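Local structure of SeviL (Septifer virgatus, 6LF2) at residues 2-7 and 50-55; 9-14 and 44-49; 16-21 and 120-125; 79-84 and 100-105; 105-110 and 124-129. The protein binds the asialo-GM1 saccharide as an R-type lectin of beta-trefoil fold that recognises GM1b and asialo-GM1 glycans. One frame throughout, in Å; residues are numbered along the deposited sequence.

Interaction 1 (2-7 and 50-55); sequences SHMSSV and SDTPGY
Asp51 reaches across to Ser5 and takes its backbone N-H, just where the antiparallel pairing of strands 6-16 and 45-50 of the beta-trefoil runs out at the non-hydrogen-bonded pair Ser6 and Ser50. The bond from Ser5 N to Asp51 OD2 is 3.0 Å long and nearly straight, yet the donor comes from well above the carboxylate plane. A return bond from Asp51 N to Ser5 O is weak, with an angle at the hydrogen of only 130°. Asp51 CG stands between its own backbone N and carbonyl carbon (chi1 58°), which sets it 3.3 Å from Ser5 O. A water donates to Asp51 OD2 at 2.7 Å and also meets Ser5 OG, giving that carboxylate oxygen a second donor at the surface. Met4 crosses the carboxylate at about a right angle, its CB 3.7 Å from Asp51 OD2, and its methyl CE ends near Thr52 OG1. Ser6 rests CB on Ser50 CA, while its hydroxyl is engaged by Gln48 OE1. One shell further out, the loop is shaped by a type II turn from Thr52 to Tyr55 and by an ST turn in which Ser50 OG accepts from Thr52 N. Leu83 packs against both Ser50 and Thr52. The same Ser50 OG gives its proton to Tyr55 O at 2.7 Å, approaching from above the carbonyl plane, and that oxygen also receives Ser50 N.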
# COMPACT_ATOMS: atom_id res chain seq x y z
N SER B 2 24.18 17.76 16.90
CA SER B 2 24.64 17.84 15.52
C SER B 2 25.09 16.48 15.02
O SER B 2 25.16 15.52 15.79
CB SER B 2 25.78 18.84 15.37
OG SER B 2 26.99 18.32 15.92
N HIS B 3 25.44 16.41 13.73
CA HIS B 3 26.00 15.20 13.13
C HIS B 3 25.08 14.00 13.32
O HIS B 3 25.53 12.88 13.55
CB HIS B 3 27.39 14.88 13.69
CG HIS B 3 28.46 15.86 13.28
ND1 HIS B 3 28.68 17.04 13.96
CD2 HIS B 3 29.37 15.82 12.28
CE1 HIS B 3 29.67 17.69 13.38
NE2 HIS B 3 30.11 16.97 12.37
N MET B 4 23.77 14.24 13.22
CA MET B 4 22.80 13.17 13.38
C MET B 4 22.98 12.08 12.32
O MET B 4 23.40 12.34 11.19
CB MET B 4 21.38 13.72 13.31
CG MET B 4 20.94 14.41 14.59
SD MET B 4 19.39 15.32 14.40
CE MET B 4 18.74 15.16 16.07
N SER B 5 22.66 10.85 12.71
CA SER B 5 22.68 9.71 11.82
C SER B 5 21.38 8.92 11.95
O SER B 5 20.59 9.10 12.88
CB SER B 5 23.89 8.80 12.09
OG SER B 5 23.87 8.32 13.43
N SER B 6 21.17 8.05 10.97
CA SER B 6 20.03 7.15 10.94
C SER B 6 20.42 5.95 10.10
O SER B 6 21.34 6.00 9.29
CB SER B 6 18.77 7.82 10.37
OG SER B 6 19.01 8.34 9.07
N VAL B 7 19.71 4.84 10.32
CA VAL B 7 20.03 3.61 9.61
C VAL B 7 18.76 3.09 8.96
O VAL B 7 17.71 3.01 9.60
CB VAL B 7 20.68 2.56 10.56
CG1 VAL B 7 19.79 2.22 11.74
CG2 VAL B 7 21.12 1.32 9.78
N SER B 50 16.23 6.58 13.53
CA SER B 50 17.14 7.68 13.83
C SER B 50 18.01 7.35 15.05
O SER B 50 17.80 6.38 15.78
CB SER B 50 16.38 8.97 14.10
OG SER B 50 15.90 9.01 15.44
N ASP B 51 19.00 8.21 15.28
CA ASP B 51 19.85 8.05 16.46
C ASP B 51 19.16 8.52 17.74
O ASP B 51 19.75 8.40 18.82
CB ASP B 51 21.18 8.78 16.26
CG ASP B 51 21.02 10.27 15.96
OD1 ASP B 51 19.90 10.81 16.05
OD2 ASP B 51 22.06 10.89 15.63
N THR B 52 17.93 9.02 17.65
CA THR B 52 17.18 9.47 18.81
C THR B 52 16.12 8.44 19.14
O THR B 52 15.28 8.14 18.27
CB THR B 52 16.54 10.83 18.54
OG1 THR B 52 17.57 11.77 18.21
CG2 THR B 52 15.75 11.32 19.75
N PRO B 53 16.11 7.88 20.35
CA PRO B 53 15.18 6.78 20.66
C PRO B 53 13.73 7.13 20.37
O PRO B 53 13.25 8.22 20.68
CB PRO B 53 15.41 6.54 22.16
CG PRO B 53 16.83 6.99 22.39
CD PRO B 53 17.04 8.15 21.46
N GLY B 54 13.03 6.19 19.73
CA GLY B 54 11.63 6.36 19.41
C GLY B 54 11.32 7.20 18.20
O GLY B 54 10.14 7.40 17.89
N TYR B 55 12.32 7.71 17.49
CA TYR B 55 12.09 8.58 16.34
C TYR B 55 12.73 8.00 15.09
O TYR B 55 13.77 7.32 15.14
CB TYR B 55 12.63 10.00 16.58
CG TYR B 55 11.84 10.73 17.63
CD1 TYR B 55 10.66 11.39 17.30
CD2 TYR B 55 12.24 10.73 18.95
CE1 TYR B 55 9.91 12.04 18.26
CE2 TYR B 55 11.49 11.38 19.92
CZ TYR B 55 10.33 12.04 19.56
OH TYR B 55 9.58 12.69 20.51
O HOH W 1 24.29 9.37 15.82

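Interaction 2 (9-14 and 44-49); sequences IGKCYI and IWSFQK
Ile14 lays its CD1 methyl over one face of the Trp45 indole, and this marks the tight side of the antiparallel pairing between strands 6-16 and 45-50. The methyl sits 4.0 Å from the centroid of the five-membered ring, a CH-pi contact offset toward the rim, with the two side chains crossing at about a right angle. Next to it Cys12 SG lies 3.9 Å from Phe47 CB and obliquely beside the Phe47 ring, a sulfur-aromatic contact. The backbones are tied closely here: Cys12 N to Trp45 O and Trp45 N to Cys12 O are both 2.8 Å. Further along, Ile9 and Gly10 both face Phe47 in a classic beta bulge. Ile9 N makes a short 2.6 Å bond to Phe47 O, whereas that from Gly10 N is weak, and Ile9 CG2 comes in at the edge of the Phe47 ring. The other face is looser and nearer solvent. There Lys11 turns CD back at chi2 (-80°), to 3.6 Å from Ser46 OG; CE, one bond on, is 3.2 Å from the same oxygen. Trp45, two residues after the pocket residue Gln43, fits the tryptophan of an R-type QxW motif, and its NE1 is bonded to Ala23 O. Tyr13 packs on Gln43 and on Phe95 of the second subunit. Strand 56-60 lies beyond 45-50, so both strands are interior ones, 6-16 next to the edge strand 126-130.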
# COMPACT_ATOMS: atom_id res chain seq x y z
N ILE B 9 15.92 0.88 7.65
CA ILE B 9 15.20 -0.23 8.28
C ILE B 9 14.51 -1.02 7.18
O ILE B 9 14.31 -2.24 7.30
CB ILE B 9 14.18 0.34 9.29
CG1 ILE B 9 14.68 0.22 10.72
CG2 ILE B 9 12.79 -0.26 9.11
CD1 ILE B 9 13.68 0.76 11.70
N GLY B 10 14.11 -0.33 6.13
CA GLY B 10 13.38 -0.95 5.03
C GLY B 10 13.00 0.10 4.01
O GLY B 10 13.15 1.31 4.23
N LYS B 11 12.48 -0.38 2.89
CA LYS B 11 11.96 0.46 1.82
C LYS B 11 10.45 0.31 1.82
O LYS B 11 9.94 -0.82 1.90
CB LYS B 11 12.54 0.05 0.47
CG LYS B 11 14.04 0.26 0.31
CD LYS B 11 14.39 1.71 -0.01
CE LYS B 11 15.90 1.90 -0.05
NZ LYS B 11 16.56 0.92 -0.96
N CYS B 12 9.73 1.42 1.73
CA CYS B 12 8.29 1.34 1.91
C CYS B 12 7.54 2.38 1.09
O CYS B 12 8.06 3.45 0.77
CB CYS B 12 7.90 1.48 3.39
SG CYS B 12 8.25 3.11 4.08
N TYR B 13 6.29 2.04 0.76
CA TYR B 13 5.34 3.04 0.32
C TYR B 13 4.66 3.64 1.54
O TYR B 13 4.54 2.98 2.58
CB TYR B 13 4.28 2.43 -0.61
CG TYR B 13 4.82 1.89 -1.92
CD1 TYR B 13 4.90 2.69 -3.04
CD2 TYR B 13 5.22 0.55 -2.03
CE1 TYR B 13 5.39 2.20 -4.25
CE2 TYR B 13 5.70 0.05 -3.23
CZ TYR B 13 5.78 0.87 -4.33
OH TYR B 13 6.26 0.40 -5.53
N ILE B 14 4.23 4.89 1.41
CA ILE B 14 3.60 5.64 2.50
C ILE B 14 2.25 6.10 1.95
O ILE B 14 2.17 7.06 1.18
CB ILE B 14 4.47 6.80 2.99
CG1 ILE B 14 5.81 6.26 3.48
CG2 ILE B 14 3.74 7.58 4.09
CD1 ILE B 14 6.82 7.33 3.92
N ILE B 44 8.63 5.20 -3.44
CA ILE B 44 9.33 4.29 -2.53
C ILE B 44 10.29 5.10 -1.67
O ILE B 44 11.14 5.83 -2.20
CB ILE B 44 10.08 3.20 -3.30
CG1 ILE B 44 9.09 2.43 -4.19
CG2 ILE B 44 10.78 2.26 -2.33
CD1 ILE B 44 9.72 1.31 -5.00
N TRP B 45 10.15 4.95 -0.35
CA TRP B 45 10.94 5.71 0.62
C TRP B 45 11.83 4.79 1.44
O TRP B 45 11.51 3.62 1.66
CB TRP B 45 10.04 6.50 1.59
CG TRP B 45 9.14 7.48 0.92
CD1 TRP B 45 7.96 7.20 0.28
CD2 TRP B 45 9.31 8.91 0.82
NE1 TRP B 45 7.41 8.34 -0.22
CE2 TRP B 45 8.21 9.41 0.10
CE3 TRP B 45 10.29 9.81 1.26
CZ2 TRP B 45 8.05 10.77 -0.19
CZ3 TRP B 45 10.13 11.16 0.97
CH2 TRP B 45 9.02 11.63 0.25
N SER B 46 12.95 5.34 1.92
CA SER B 46 13.76 4.68 2.93
C SER B 46 13.22 5.04 4.30
O SER B 46 13.16 6.22 4.67
CB SER B 46 15.23 5.10 2.82
OG SER B 46 15.83 4.56 1.65
N PHE B 47 12.81 4.02 5.05
CA PHE B 47 12.36 4.18 6.43
C PHE B 47 13.54 3.88 7.34
O PHE B 47 14.13 2.79 7.26
CB PHE B 47 11.17 3.26 6.70
CG PHE B 47 10.52 3.49 8.03
CD1 PHE B 47 9.75 4.62 8.25
CD2 PHE B 47 10.67 2.58 9.06
CE1 PHE B 47 9.14 4.83 9.48
CE2 PHE B 47 10.07 2.79 10.28
CZ PHE B 47 9.30 3.92 10.49
N GLN B 48 13.92 4.85 8.19
CA GLN B 48 15.20 4.81 8.89
C GLN B 48 15.01 5.00 10.39
O GLN B 48 14.27 5.90 10.81
CB GLN B 48 16.15 5.88 8.34
CG GLN B 48 16.25 5.88 6.81
CD GLN B 48 17.02 7.07 6.25
OE1 GLN B 48 17.02 8.15 6.83
NE2 GLN B 48 17.67 6.86 5.11
N LYS B 49 15.67 4.17 11.19
CA LYS B 49 15.72 4.37 12.63
C LYS B 49 16.71 5.50 12.92
O LYS B 49 17.89 5.39 12.58
CB LYS B 49 16.15 3.08 13.33
CG LYS B 49 16.47 3.20 14.82
CD LYS B 49 15.23 2.98 15.68
CE LYS B 49 14.58 4.29 16.07
NZ LYS B 49 15.53 5.23 16.78

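Interaction 3 (16-21 and 120-125); sequences NRENGG and QTESEK
Lys125 and Arg17 run side by side, pointing the same way, with their CB atoms 4.0 Å apart and their CD atoms also in contact. Both chains are extended, Arg17 from CG to NE and Lys125 all the way beyond CG, and this carries two positive groups to the same carboxylate. Glu122 OE2 receives Lys125 NZ at 2.7 Å on its syn side, tilted 34° out of the carboxylate plane, in a salt bridge. Arg17 NH1, the second partner, stays 3.5 Å from Glu122 OE2, and the guanidinium and carboxylate planes are turned 79° against each other. Asp92 and Glu91 add further negative charge round Lys125 NZ, which probably offsets the repulsion between the two cations. The backbone backs up this network, for Arg17 N points at Lys125 O over 2.9 Å in an almost straight bond. Both segments are connecting loops of the beta-trefoil, one leaving strand 6-16 and the other entering strand 126-130, so the contact joins the first and last parts of the chain. Asn16 bridges them: its OD1 accepts from Glu18 N in an Asx turn, and its ND2 donates to Ser123 O at 2.8 Å. That Ser123 carbonyl oxygen lies in the amide plane of Asn16, although the donor stands above the carbonyl plane. Glu18 crosses Glu122 at about a right angle, OE1 lying 3.4 Å from Glu122 CG, and forms a salt bridge with Lys38 of the second subunit. A water accepts from Arg17 NH1, in the plane of the guanidinium, at 2.9 Å.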
# COMPACT_ATOMS: atom_id res chain seq x y z
N ASN B 16 -2.05 6.88 2.23
CA ASN B 16 -3.05 7.48 3.09
C ASN B 16 -4.33 6.66 3.13
O ASN B 16 -4.84 6.24 2.08
CB ASN B 16 -3.37 8.90 2.61
CG ASN B 16 -3.99 9.75 3.70
OD1 ASN B 16 -5.20 9.70 3.93
ND2 ASN B 16 -3.15 10.52 4.38
N ARG B 17 -4.87 6.47 4.33
CA ARG B 17 -6.14 5.75 4.47
C ARG B 17 -7.29 6.46 3.77
O ARG B 17 -8.22 5.81 3.27
CB ARG B 17 -6.48 5.57 5.95
CG ARG B 17 -7.70 4.66 6.19
CD ARG B 17 -7.82 4.37 7.67
NE ARG B 17 -8.99 3.56 7.98
CZ ARG B 17 -10.22 4.06 8.11
NH1 ARG B 17 -10.43 5.36 7.94
NH2 ARG B 17 -11.23 3.25 8.41
N GLU B 18 -7.29 7.80 3.77
CA GLU B 18 -8.50 8.51 3.38
C GLU B 18 -8.72 8.56 1.87
O GLU B 18 -9.87 8.55 1.42
CB GLU B 18 -8.47 9.92 3.98
CG GLU B 18 -9.74 10.72 3.77
CD GLU B 18 -10.92 10.23 4.61
OE1 GLU B 18 -10.74 9.32 5.45
OE2 GLU B 18 -12.03 10.77 4.43
N ASN B 19 -7.65 8.58 1.07
CA ASN B 19 -7.78 8.62 -0.38
C ASN B 19 -6.93 7.59 -1.12
O ASN B 19 -6.92 7.59 -2.36
CB ASN B 19 -7.43 10.02 -0.91
CG ASN B 19 -5.97 10.40 -0.67
OD1 ASN B 19 -5.20 9.63 -0.10
ND2 ASN B 19 -5.60 11.59 -1.12
N GLY B 20 -6.23 6.71 -0.41
CA GLY B 20 -5.35 5.74 -1.04
C GLY B 20 -4.14 6.33 -1.73
O GLY B 20 -3.45 5.60 -2.46
N GLY B 21 -3.86 7.62 -1.52
CA GLY B 21 -2.75 8.26 -2.20
C GLY B 21 -1.40 8.00 -1.54
O GLY B 21 -1.30 7.81 -0.32
N GLN B 120 -5.70 16.51 15.33
CA GLN B 120 -5.88 15.20 14.71
C GLN B 120 -7.06 15.24 13.75
O GLN B 120 -8.12 15.79 14.07
CB GLN B 120 -6.10 14.12 15.78
CG GLN B 120 -4.88 13.84 16.63
CD GLN B 120 -4.99 12.54 17.40
OE1 GLN B 120 -6.07 11.93 17.44
NE2 GLN B 120 -3.90 12.11 18.00
N THR B 121 -6.87 14.66 12.56
CA THR B 121 -7.88 14.61 11.51
C THR B 121 -7.85 13.24 10.84
O THR B 121 -6.93 12.45 11.05
CB THR B 121 -7.67 15.67 10.41
OG1 THR B 121 -6.64 15.21 9.52
CG2 THR B 121 -7.26 17.02 11.00
N GLU B 122 -8.85 12.99 10.00
CA GLU B 122 -8.99 11.69 9.36
C GLU B 122 -7.97 11.47 8.24
O GLU B 122 -7.65 10.31 7.92
CB GLU B 122 -10.42 11.55 8.83
CG GLU B 122 -10.96 10.14 8.78
CD GLU B 122 -10.89 9.38 10.10
OE1 GLU B 122 -10.98 10.00 11.19
OE2 GLU B 122 -10.75 8.15 10.03
N SER B 123 -7.43 12.53 7.63
CA SER B 123 -6.47 12.41 6.54
C SER B 123 -5.01 12.34 7.02
O SER B 123 -4.09 12.46 6.20
CB SER B 123 -6.65 13.57 5.58
OG SER B 123 -6.80 14.77 6.31
N GLU B 124 -4.78 12.14 8.32
CA GLU B 124 -3.45 11.96 8.87
C GLU B 124 -3.08 10.50 9.07
O GLU B 124 -2.04 10.21 9.69
CB GLU B 124 -3.33 12.69 10.21
CG GLU B 124 -3.49 14.18 10.09
CD GLU B 124 -3.78 14.86 11.41
OE1 GLU B 124 -4.09 14.15 12.39
OE2 GLU B 124 -3.69 16.10 11.45
N LYS B 125 -3.93 9.56 8.62
CA LYS B 125 -3.71 8.14 8.89
C LYS B 125 -3.00 7.51 7.70
O LYS B 125 -3.49 7.58 6.57
CB LYS B 125 -5.04 7.44 9.16
CG LYS B 125 -5.79 8.00 10.36
CD LYS B 125 -7.16 7.36 10.52
CE LYS B 125 -7.85 7.91 11.75
NZ LYS B 125 -9.18 7.24 11.98
O HOH W 2 -9.11 7.76 7.03

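Interaction 4 (79-84 and 100-105); sequences QDTTLW and NKVHKA
Asn100 and Trp84 meet in a mixed contact between two loops, polar at its centre and apolar around it, at the point where strand 84-88 begins and strand 96-100 ends, and the two residues form an antiparallel non-hydrogen-bonded pair. Asn100 CB lies over one face of the indole, 4.1 Å from the centroid of its six-membered ring. CG, anti to the backbone N (chi1 -174°), carries the amide on, with ND2 over the same face toward the rim and the amide and ring planes 70° apart. From there ND2 donates to Thr81 O at 3.1 Å; the acceptor lies in the amide plane, but the donor stands above the carbonyl plane. The other end of the amide works within its own loop, OD1 accepting from His103 N, so both amide ends are used. Lys101 N makes a straight 3.0 Å bond to Leu83 O, and the two side chains run alongside each other, Lys101 CD touching Leu83 CD1. A water stitches the loops together by donating to Asp80 O and Leu83 O and accepting from Val102 N. On the solvent side Val102 CG2 packs on Asp80 CG at 3.6 Å and on Thr81 CG2. Trp84 NE1 is bonded to Leu65 O and its backbone pairs with Tyr56, while Thr81 OG1 bonds Gln66 and the His103 ring meets that of Tyr67. Strands 56-60 and 63-67 thus border the contact.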
# COMPACT_ATOMS: atom_id res chain seq x y z
N GLN B 79 18.21 16.87 10.28
CA GLN B 79 18.10 17.82 11.38
C GLN B 79 17.06 17.33 12.37
O GLN B 79 16.34 16.36 12.11
CB GLN B 79 17.71 19.22 10.88
CG GLN B 79 18.64 19.84 9.83
CD GLN B 79 19.98 20.32 10.40
OE1 GLN B 79 20.22 20.29 11.62
NE2 GLN B 79 20.87 20.79 9.52
N ASP B 80 16.95 18.02 13.50
CA ASP B 80 15.95 17.61 14.48
C ASP B 80 14.55 17.65 13.88
O ASP B 80 13.70 16.82 14.25
CB ASP B 80 16.06 18.45 15.75
CG ASP B 80 15.91 19.95 15.51
OD1 ASP B 80 15.70 20.38 14.35
OD2 ASP B 80 16.00 20.70 16.51
N THR B 81 14.31 18.54 12.92
CA THR B 81 13.01 18.67 12.27
C THR B 81 12.74 17.59 11.24
O THR B 81 11.67 17.62 10.60
CB THR B 81 12.92 20.03 11.59
OG1 THR B 81 14.13 20.26 10.86
CG2 THR B 81 12.71 21.13 12.62
N THR B 82 13.66 16.66 11.03
CA THR B 82 13.42 15.49 10.20
C THR B 82 13.05 14.26 11.02
O THR B 82 12.92 13.16 10.47
CB THR B 82 14.64 15.18 9.32
OG1 THR B 82 15.75 14.78 10.14
CG2 THR B 82 15.02 16.37 8.46
N LEU B 83 12.86 14.42 12.33
CA LEU B 83 12.47 13.31 13.19
C LEU B 83 10.96 13.22 13.27
O LEU B 83 10.28 14.23 13.47
CB LEU B 83 13.05 13.47 14.60
CG LEU B 83 14.57 13.49 14.70
CD1 LEU B 83 14.99 13.75 16.14
CD2 LEU B 83 15.15 12.19 14.22
N TRP B 84 10.44 12.00 13.11
CA TRP B 84 9.02 11.70 13.17
C TRP B 84 8.83 10.51 14.09
O TRP B 84 9.64 9.58 14.07
CB TRP B 84 8.45 11.37 11.78
CG TRP B 84 8.70 12.40 10.75
CD1 TRP B 84 9.84 12.57 10.02
CD2 TRP B 84 7.80 13.42 10.33
NE1 TRP B 84 9.70 13.64 9.18
CE2 TRP B 84 8.46 14.18 9.34
CE3 TRP B 84 6.49 13.77 10.70
CZ2 TRP B 84 7.86 15.26 8.71
CZ3 TRP B 84 5.90 14.84 10.06
CH2 TRP B 84 6.59 15.58 9.08
N ASN B 100 5.60 15.01 13.82
CA ASN B 100 6.88 15.72 13.78
C ASN B 100 7.34 16.06 15.20
O ASN B 100 6.59 16.65 15.98
CB ASN B 100 6.74 16.98 12.95
CG ASN B 100 8.06 17.69 12.74
OD1 ASN B 100 8.31 18.72 13.36
ND2 ASN B 100 8.91 17.13 11.88
N LYS B 101 8.59 15.69 15.53
CA LYS B 101 9.07 15.84 16.90
C LYS B 101 9.13 17.30 17.33
O LYS B 101 8.65 17.66 18.41
CB LYS B 101 10.45 15.19 17.08
CG LYS B 101 11.05 15.39 18.49
CD LYS B 101 12.41 14.73 18.62
CE LYS B 101 12.88 14.65 20.06
NZ LYS B 101 13.01 15.99 20.70
N VAL B 102 9.75 18.14 16.50
CA VAL B 102 10.01 19.52 16.91
C VAL B 102 8.71 20.30 17.03
O VAL B 102 8.49 21.03 18.00
CB VAL B 102 10.98 20.19 15.91
CG1 VAL B 102 11.00 21.71 16.11
CG2 VAL B 102 12.39 19.62 16.08
N HIS B 103 7.80 20.11 16.08
CA HIS B 103 6.63 20.96 15.98
C HIS B 103 5.35 20.28 16.44
O HIS B 103 4.31 20.95 16.48
CB HIS B 103 6.46 21.45 14.54
CG HIS B 103 7.58 22.33 14.09
ND1 HIS B 103 7.72 23.63 14.52
CD2 HIS B 103 8.64 22.09 13.28
CE1 HIS B 103 8.81 24.16 13.98
NE2 HIS B 103 9.38 23.24 13.22
N LYS B 104 5.39 19.00 16.77
CA LYS B 104 4.21 18.25 17.22
C LYS B 104 3.04 18.45 16.24
O LYS B 104 1.90 18.70 16.63
CB LYS B 104 3.83 18.65 18.65
CG LYS B 104 4.93 18.34 19.69
CD LYS B 104 5.26 16.85 19.72
CE LYS B 104 6.21 16.50 20.88
NZ LYS B 104 7.58 17.07 20.73
N ALA B 105 3.35 18.33 14.95
CA ALA B 105 2.36 18.43 13.89
C ALA B 105 2.35 17.12 13.10
O ALA B 105 3.40 16.54 12.84
CB ALA B 105 2.66 19.61 12.96
O HOH W 3 10.97 16.83 14.15

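Interaction 5 (105-110 and 124-129); sequences AYLDYN and EKWILF
Trp126 CG is anti to its carbonyl carbon (chi1 -54°) and Leu107 CG is anti to its backbone N (chi1 -171°), and the two side chains meet at about a right angle. Leu107 CD2 lies over one face of the indole, 3.8 Å above its plane and toward the rim, while CG is 3.9 Å from Trp126 CZ2. At the edge of the ring Trp126 NE1 donates to Leu107 O, a straight 3.0 Å bond in the indole plane that reaches the carbonyl from above its own plane. A water donates to this same oxygen and to Glu124 O. Glu124 lies across Tyr106, its CD 3.5 Å from Tyr106 CB, and its OE2 is 3.6 Å from Asp108 OD2. Two buried carboxylates this close might raise each other's pKa, but Glu124 OE1 is held by Thr121 N and by Arg97, while Thr121 OG1 bonds Asp108 OD2. Trp126 also packs on Ile14 and Leu114. A tryptophan two residues after Glu124, with its indole N-H held by a main-chain carbonyl, is consistent with a variant of the QxW motif of R-type lectin beta-trefoils.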
# COMPACT_ATOMS: atom_id res chain seq x y z
N ALA B 105 3.35 18.33 14.95
CA ALA B 105 2.36 18.43 13.89
C ALA B 105 2.35 17.12 13.10
O ALA B 105 3.40 16.54 12.84
CB ALA B 105 2.66 19.61 12.96
N TYR B 106 1.15 16.67 12.73
CA TYR B 106 0.96 15.39 12.04
C TYR B 106 1.02 15.56 10.53
O TYR B 106 0.37 16.46 9.97
CB TYR B 106 -0.40 14.78 12.42
CG TYR B 106 -0.57 14.42 13.87
CD1 TYR B 106 0.03 13.28 14.40
CD2 TYR B 106 -1.35 15.21 14.71
CE1 TYR B 106 -0.14 12.95 15.73
CE2 TYR B 106 -1.52 14.88 16.04
CZ TYR B 106 -0.92 13.74 16.54
OH TYR B 106 -1.08 13.41 17.87
N LEU B 107 1.75 14.67 9.86
CA LEU B 107 1.77 14.66 8.40
C LEU B 107 0.37 14.44 7.84
O LEU B 107 -0.34 13.52 8.24
CB LEU B 107 2.71 13.56 7.89
CG LEU B 107 2.97 13.59 6.38
CD1 LEU B 107 3.70 14.89 5.99
CD2 LEU B 107 3.76 12.38 5.97
N ASP B 108 -0.02 15.30 6.90
CA ASP B 108 -1.38 15.36 6.37
C ASP B 108 -1.26 15.71 4.90
O ASP B 108 -0.15 15.82 4.36
CB ASP B 108 -2.20 16.38 7.17
CG ASP B 108 -3.71 16.17 7.07
OD1 ASP B 108 -4.20 15.57 6.09
OD2 ASP B 108 -4.41 16.64 7.99
N TYR B 109 -2.40 15.90 4.23
CA TYR B 109 -2.35 16.36 2.85
C TYR B 109 -3.45 17.39 2.62
O TYR B 109 -4.43 17.48 3.36
CB TYR B 109 -2.46 15.19 1.85
CG TYR B 109 -3.80 14.48 1.83
CD1 TYR B 109 -4.84 14.92 1.01
CD2 TYR B 109 -4.03 13.35 2.61
CE1 TYR B 109 -6.06 14.29 0.99
CE2 TYR B 109 -5.25 12.71 2.60
CZ TYR B 109 -6.26 13.18 1.79
OH TYR B 109 -7.49 12.54 1.76
N ASN B 110 -3.23 18.21 1.59
CA ASN B 110 -4.23 19.16 1.10
C ASN B 110 -4.12 19.17 -0.41
O ASN B 110 -3.12 19.65 -0.96
CB ASN B 110 -4.00 20.55 1.67
CG ASN B 110 -5.09 21.52 1.26
OD1 ASN B 110 -6.05 21.73 2.00
ND2 ASN B 110 -4.95 22.10 0.08
N GLU B 124 -4.78 12.14 8.32
CA GLU B 124 -3.45 11.96 8.87
C GLU B 124 -3.08 10.50 9.07
O GLU B 124 -2.04 10.21 9.69
CB GLU B 124 -3.33 12.69 10.21
CG GLU B 124 -3.49 14.18 10.09
CD GLU B 124 -3.78 14.86 11.41
OE1 GLU B 124 -4.09 14.15 12.39
OE2 GLU B 124 -3.69 16.10 11.45
N LYS B 125 -3.93 9.56 8.62
CA LYS B 125 -3.71 8.14 8.89
C LYS B 125 -3.00 7.51 7.70
O LYS B 125 -3.49 7.58 6.57
CB LYS B 125 -5.04 7.44 9.16
CG LYS B 125 -5.79 8.00 10.36
CD LYS B 125 -7.16 7.36 10.52
CE LYS B 125 -7.85 7.91 11.75
NZ LYS B 125 -9.18 7.24 11.98
N TRP B 126 -1.82 6.94 7.96
CA TRP B 126 -0.97 6.37 6.92
C TRP B 126 -0.67 4.90 7.21
O TRP B 126 -0.54 4.48 8.36
CB TRP B 126 0.37 7.10 6.80
CG TRP B 126 0.26 8.58 6.61
CD1 TRP B 126 0.18 9.53 7.59
CD2 TRP B 126 0.23 9.29 5.36
NE1 TRP B 126 0.09 10.77 7.04
CE2 TRP B 126 0.12 10.66 5.67
CE3 TRP B 126 0.29 8.90 4.02
CZ2 TRP B 126 0.06 11.64 4.69
CZ3 TRP B 126 0.23 9.87 3.04
CH2 TRP B 126 0.13 11.24 3.38
N ILE B 127 -0.53 4.14 6.13
CA ILE B 127 -0.01 2.78 6.21
C ILE B 127 1.31 2.77 5.43
O ILE B 127 1.37 3.23 4.29
CB ILE B 127 -1.03 1.76 5.68
CG1 ILE B 127 -0.49 0.33 5.80
CG2 ILE B 127 -1.46 2.11 4.25
CD1 ILE B 127 -1.59 -0.73 5.76
N LEU B 128 2.36 2.32 6.09
CA LEU B 128 3.71 2.29 5.53
C LEU B 128 4.02 0.82 5.26
O LEU B 128 4.27 0.06 6.20
CB LEU B 128 4.72 2.90 6.49
CG LEU B 128 4.54 4.37 6.87
CD1 LEU B 128 3.60 4.51 8.05
CD2 LEU B 128 5.90 4.97 7.20
N PHE B 129 3.94 0.41 4.00
CA PHE B 129 4.07 -1.00 3.69
C PHE B 129 5.31 -1.28 2.85
O PHE B 129 5.75 -0.45 2.06
CB PHE B 129 2.80 -1.55 3.00
CG PHE B 129 2.43 -0.88 1.68
CD1 PHE B 129 2.89 -1.40 0.47
CD2 PHE B 129 1.56 0.20 1.65
CE1 PHE B 129 2.52 -0.85 -0.73
CE2 PHE B 129 1.18 0.77 0.45
CZ PHE B 129 1.66 0.24 -0.75
O HOH W 4 -0.02 11.83 10.43

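Interaction 5 is fully buried, interactions 2, 3 and 4 are partly so, and interaction 1 lies at the surface. Interactions 1 and 2 hold the same two strands, 6-16 and 45-50: the pairing is continuous but for a bulge in interaction 2, and gives way to carboxylate and water bonds at its end in interaction 1. Interactions 3 and 5 share Glu124 and Lys125, but one relies on ion pairs beside the second subunit and the other on an indole in the core. Interaction 4 touches interaction 1 through Leu83 on Ser50 and interaction 5 through Trp84 on Leu107. Interactions 2, 4 and 5 each turn a tryptophan inward, whereas interactions 1 and 3 are dominated by polar groups.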